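Local coordinates for protein MS5a (Brassica napus, PDB 6L77) that is a meiosis-related plant protein of cystatin-like fold whose biochemical role is not settled, though it has been linked to enhancement of papain activity, at residues S51-L56 against V68-V73; V13-A18 against L33-I38. All blocks are in the same frame, centred on the assembly; numbering follows the deposited sequence.

Overall arrangement
From the N terminus the chain enters helix 12-29, turns, and runs out along strand 34-45; contact 2 closes this first loop by laying residues 13-18 against residues 33-38. The chain then reverses into strand 49-60 and again into strand 65-75, and contact 1 closes that hairpin. The two loops follow one another in series, neither enclosing nor crossing the other, yet their centres lie about 9 Å apart. Strand 49-60 is the neighbour of strand 34-45 in one antiparallel sheet, and the helix packs on it, with Ile-54 and Thr-71 of contact 1 meeting Tyr-17. Helix and sheet edge are thereby tied together.

Contact 1: residues S51-L56 against V68-V73; sequences SYNITL and VFETNV
Leu-56 and Phe-69 face each other across the hairpin as a worked example of how a hydrogen-bonded antiparallel pair sets two side chains next to one another. They lie alongside and point the same way. The leucine takes a rare first torsion (chi1 56°), which places CG between the backbone N and the carbonyl carbon, beside Phe-69 CB and O. Leu-56 CD2 lies at the rim of the phenylalanine ring near the ring plane, 3.7 Å from Phe-69 CD2, while Leu-56 CD1 lies 3.8 Å from the same ring carbon. Leu-56 CD2 also sits 3.4 Å from Thr-71 OG1, a hydroxyl buried with no polar partner in the model. An alanine in place of Leu-56 would probably open a gap beside this ring edge and leave the ring less firmly held on that side. Tyr-25 of helix 12-29 meets the Phe-69 ring edge-to-face.

On the opposite face of the sheet, Thr-55 and Val-68 touch obliquely through methyl groups, Thr-55 CG2 to Val-68 CG2 at 3.6 Å, while the threonine hydroxyl is hydrogen-bonded to Lys-91. Asn-53 and Asn-72 share that face as a non-hydrogen-bonded pair, side by side.

Between the two faces the backbones pair regularly. Tyr-52 with Val-73, Ile-54 with Thr-71 and Leu-56 with Phe-69 each exchange two hydrogen bonds. Leu-56 N to Phe-69 O, at 2.8 Å, is nearly straight (175° at the hydrogen), whereas the return bond from Phe-69 N to Leu-56 O, at 2.7 Å, is bent to 139°. The chemistry is thus divided: backbone amides fix the register, the face toward helix 12-29 is mainly apolar despite the buried Thr-71 hydroxyl, and the other carries most of the polar side chains.

Contact 2: residues V13-A18 against L33-I38; sequences VVKLYA and LYLHKI
Ile-38 and Ala-18 meet because the isoleucine side chain is turned twice: chi1 of -50° sets CG1 anti to the carbonyl carbon, and chi2 of -68° bends CD1 onward to the helix. The methyl ends 3.5 Å from Ala-18 CB, closer than ordinary van der Waals contact, so the fit is tight here. The other branch of the same residue, CG2, comes obliquely to Val-14, where Val-14 CG1 and Ile-38 CG2 stand 4.0 Å apart. A single strand residue thus touches two helix positions one turn apart.

Leu-35, three residues earlier on the strand, also touches two helix residues. Its CD2 meets the aliphatic part of Lys-15, with Lys-15 CG to Leu-35 CD2 at 3.7 Å, and its CD1 is 4.3 Å from Ala-18 CB. The lysine chain is extended throughout and carries its ammonium group away from the strand, leaving only methylene contact. No hydrogen bond spans the two segments; the join is wholly apolar and small, burying 200 Å².

Between the two strand residues, His-36 and Lys-37 both face Ile-57 in a classic beta bulge, and Leu-35 and Ile-38, which flank it, both point toward the helix. Helix 12-29 packing on an antiparallel sheet, here against 34-45, one of its two edge strands within the chain, is the arrangement characteristic of a cystatin-like fold.

Contact 1: residues S51-L56 against V68-V73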
# COMPACT_ATOMS: atom_id res chain seq x y z
N SER A 51 -6.29 -11.85 11.06
CA SER A 51 -7.23 -10.75 10.93
C SER A 51 -6.95 -9.70 11.99
O SER A 51 -6.69 -10.03 13.15
CB SER A 51 -8.68 -11.22 11.02
OG SER A 51 -8.98 -11.64 12.32
N TYR A 52 -7.04 -8.44 11.58
CA TYR A 52 -6.92 -7.29 12.45
C TYR A 52 -8.21 -6.49 12.33
O TYR A 52 -8.65 -6.19 11.22
CB TYR A 52 -5.73 -6.40 12.05
CG TYR A 52 -4.39 -6.95 12.44
CD1 TYR A 52 -3.71 -7.84 11.61
CD2 TYR A 52 -3.80 -6.61 13.66
CE1 TYR A 52 -2.48 -8.35 11.97
CE2 TYR A 52 -2.56 -7.12 14.03
CZ TYR A 52 -1.91 -7.99 13.18
OH TYR A 52 -0.69 -8.49 13.55
N ASN A 53 -8.82 -6.19 13.46
CA ASN A 53 -9.95 -5.27 13.54
C ASN A 53 -9.45 -4.10 14.36
O ASN A 53 -9.26 -4.23 15.58
CB ASN A 53 -11.17 -5.94 14.16
CG ASN A 53 -12.31 -4.96 14.48
OD1 ASN A 53 -12.36 -3.84 13.97
ND2 ASN A 53 -13.24 -5.40 15.32
N ILE A 54 -9.20 -2.97 13.70
CA ILE A 54 -8.49 -1.84 14.29
C ILE A 54 -9.47 -0.69 14.46
O ILE A 54 -10.18 -0.33 13.51
CB ILE A 54 -7.31 -1.41 13.41
CG1 ILE A 54 -6.35 -2.57 13.19
CG2 ILE A 54 -6.59 -0.19 14.02
CD1 ILE A 54 -5.38 -2.32 12.01
N THR A 55 -9.51 -0.12 15.65
CA THR A 55 -10.27 1.08 15.93
C THR A 55 -9.27 2.23 16.06
O THR A 55 -8.39 2.19 16.93
CB THR A 55 -11.10 0.93 17.20
OG1 THR A 55 -11.96 -0.21 17.07
CG2 THR A 55 -11.92 2.19 17.47
N LEU A 56 -9.39 3.22 15.20
CA LEU A 56 -8.42 4.31 15.18
C LEU A 56 -9.16 5.64 15.19
O LEU A 56 -10.35 5.71 14.89
CB LEU A 56 -7.51 4.23 13.95
CG LEU A 56 -8.27 4.21 12.62
CD1 LEU A 56 -7.78 5.32 11.72
CD2 LEU A 56 -8.18 2.86 11.91
N VAL A 68 -13.71 8.65 14.97
CA VAL A 68 -13.34 7.27 15.24
C VAL A 68 -13.68 6.43 14.02
O VAL A 68 -14.74 6.59 13.38
CB VAL A 68 -13.99 6.77 16.54
CG1 VAL A 68 -15.50 6.94 16.52
CG2 VAL A 68 -13.57 5.32 16.83
N PHE A 69 -12.77 5.53 13.69
CA PHE A 69 -12.69 4.91 12.38
C PHE A 69 -12.37 3.44 12.59
O PHE A 69 -11.56 3.11 13.46
CB PHE A 69 -11.58 5.62 11.59
CG PHE A 69 -11.55 5.32 10.13
CD1 PHE A 69 -12.26 6.09 9.24
CD2 PHE A 69 -10.75 4.29 9.64
CE1 PHE A 69 -12.22 5.85 7.89
CE2 PHE A 69 -10.69 4.02 8.28
CZ PHE A 69 -11.43 4.80 7.40
N GLU A 70 -13.01 2.56 11.82
CA GLU A 70 -12.77 1.12 11.90
C GLU A 70 -12.10 0.63 10.62
O GLU A 70 -12.50 1.02 9.52
CB GLU A 70 -14.09 0.38 12.12
CG GLU A 70 -14.01 -1.12 12.09
CD GLU A 70 -15.34 -1.76 12.44
OE1 GLU A 70 -16.38 -1.10 12.27
OE2 GLU A 70 -15.34 -2.92 12.90
N THR A 71 -11.04 -0.18 10.76
CA THR A 71 -10.38 -0.82 9.62
C THR A 71 -10.28 -2.31 9.91
O THR A 71 -9.85 -2.69 11.00
CB THR A 71 -8.96 -0.25 9.39
OG1 THR A 71 -9.03 1.15 9.04
CG2 THR A 71 -8.26 -0.98 8.25
N ASN A 72 -10.66 -3.15 8.95
CA ASN A 72 -10.52 -4.61 9.07
C ASN A 72 -9.63 -5.11 7.94
O ASN A 72 -9.88 -4.81 6.77
CB ASN A 72 -11.86 -5.33 9.01
CG ASN A 72 -12.71 -5.13 10.26
OD1 ASN A 72 -12.41 -4.28 11.12
ND2 ASN A 72 -13.77 -5.90 10.37
N VAL A 73 -8.60 -5.88 8.29
CA VAL A 73 -7.64 -6.43 7.32
C VAL A 73 -7.46 -7.91 7.61
O VAL A 73 -7.26 -8.29 8.77
CB VAL A 73 -6.27 -5.71 7.38
CG1 VAL A 73 -5.20 -6.53 6.62
CG2 VAL A 73 -6.37 -4.31 6.80

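Contact 2: residues V13-A18 against L33-I38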
# COMPACT_ATOMS: atom_id res chain seq x y z
N VAL A 13 2.87 -2.91 12.34
CA VAL A 13 1.94 -3.50 11.38
C VAL A 13 0.55 -2.91 11.56
O VAL A 13 -0.18 -2.68 10.58
CB VAL A 13 1.94 -5.04 11.47
CG1 VAL A 13 1.40 -5.54 12.80
CG2 VAL A 13 1.13 -5.64 10.33
N VAL A 14 0.16 -2.64 12.81
CA VAL A 14 -1.17 -2.07 13.05
C VAL A 14 -1.25 -0.65 12.52
O VAL A 14 -2.25 -0.25 11.92
CB VAL A 14 -1.50 -2.14 14.56
CG1 VAL A 14 -2.82 -1.46 14.84
CG2 VAL A 14 -1.57 -3.60 15.01
N LYS A 15 -0.20 0.15 12.76
CA LYS A 15 -0.19 1.50 12.20
C LYS A 15 -0.26 1.46 10.68
O LYS A 15 -1.00 2.23 10.07
CB LYS A 15 1.06 2.24 12.67
CG LYS A 15 1.14 3.65 12.13
CD LYS A 15 2.39 4.37 12.59
CE LYS A 15 2.61 5.65 11.81
NZ LYS A 15 3.87 6.32 12.23
N LEU A 16 0.48 0.54 10.05
CA LEU A 16 0.45 0.45 8.60
C LEU A 16 -0.92 0.03 8.09
O LEU A 16 -1.44 0.61 7.13
CB LEU A 16 1.54 -0.51 8.11
CG LEU A 16 2.99 -0.05 8.30
CD1 LEU A 16 3.98 -1.18 7.98
CD2 LEU A 16 3.30 1.17 7.45
N TYR A 17 -1.56 -0.95 8.74
CA TYR A 17 -2.89 -1.36 8.30
C TYR A 17 -3.92 -0.26 8.56
O TYR A 17 -4.86 -0.09 7.76
CB TYR A 17 -3.32 -2.66 8.98
CG TYR A 17 -2.61 -3.86 8.41
CD1 TYR A 17 -2.01 -3.79 7.16
CD2 TYR A 17 -2.52 -5.06 9.11
CE1 TYR A 17 -1.34 -4.88 6.61
CE2 TYR A 17 -1.84 -6.16 8.56
CZ TYR A 17 -1.26 -6.06 7.31
OH TYR A 17 -0.59 -7.13 6.75
N ALA A 18 -3.79 0.48 9.66
CA ALA A 18 -4.66 1.64 9.85
C ALA A 18 -4.49 2.64 8.71
O ALA A 18 -5.47 3.23 8.23
CB ALA A 18 -4.35 2.31 11.18
N LEU A 33 -8.39 12.36 5.45
CA LEU A 33 -8.32 11.98 6.85
C LEU A 33 -6.92 11.46 7.15
O LEU A 33 -6.35 10.68 6.38
CB LEU A 33 -9.34 10.90 7.19
CG LEU A 33 -10.82 11.22 7.00
CD1 LEU A 33 -11.62 10.05 7.56
CD2 LEU A 33 -11.19 12.50 7.72
N TYR A 34 -6.37 11.89 8.28
CA TYR A 34 -5.03 11.51 8.69
C TYR A 34 -5.09 10.72 9.99
O TYR A 34 -5.94 10.97 10.85
CB TYR A 34 -4.14 12.74 8.88
CG TYR A 34 -4.03 13.59 7.64
CD1 TYR A 34 -3.37 13.12 6.51
CD2 TYR A 34 -4.59 14.86 7.60
CE1 TYR A 34 -3.27 13.91 5.36
CE2 TYR A 34 -4.49 15.65 6.45
CZ TYR A 34 -3.83 15.17 5.35
OH TYR A 34 -3.74 15.96 4.23
N LEU A 35 -4.17 9.77 10.13
CA LEU A 35 -4.13 8.96 11.34
C LEU A 35 -3.71 9.82 12.52
O LEU A 35 -2.66 10.47 12.50
CB LEU A 35 -3.18 7.78 11.16
CG LEU A 35 -2.96 6.93 12.41
CD1 LEU A 35 -4.29 6.28 12.84
CD2 LEU A 35 -1.88 5.87 12.15
N HIS A 36 -4.53 9.83 13.57
CA HIS A 36 -4.17 10.52 14.80
C HIS A 36 -3.63 9.55 15.84
O HIS A 36 -2.54 9.76 16.38
CB HIS A 36 -5.38 11.28 15.35
CG HIS A 36 -5.15 11.90 16.69
ND1 HIS A 36 -4.26 12.94 16.89
CD2 HIS A 36 -5.70 11.64 17.90
CE1 HIS A 36 -4.27 13.29 18.16
NE2 HIS A 36 -5.13 12.51 18.80
N LYS A 37 -4.36 8.48 16.14
CA LYS A 37 -3.86 7.46 17.06
C LYS A 37 -4.64 6.18 16.85
O LYS A 37 -5.74 6.19 16.30
CB LYS A 37 -3.97 7.90 18.52
CG LYS A 37 -5.39 7.98 19.02
CD LYS A 37 -5.48 8.52 20.45
CE LYS A 37 -4.79 7.61 21.44
NZ LYS A 37 -5.57 6.37 21.70
N ILE A 38 -4.06 5.08 17.31
CA ILE A 38 -4.76 3.80 17.41
C ILE A 38 -5.35 3.70 18.81
O ILE A 38 -4.62 3.84 19.79
CB ILE A 38 -3.81 2.62 17.13
CG1 ILE A 38 -3.01 2.81 15.84
CG2 ILE A 38 -4.59 1.28 17.20
CD1 ILE A 38 -3.83 2.75 14.60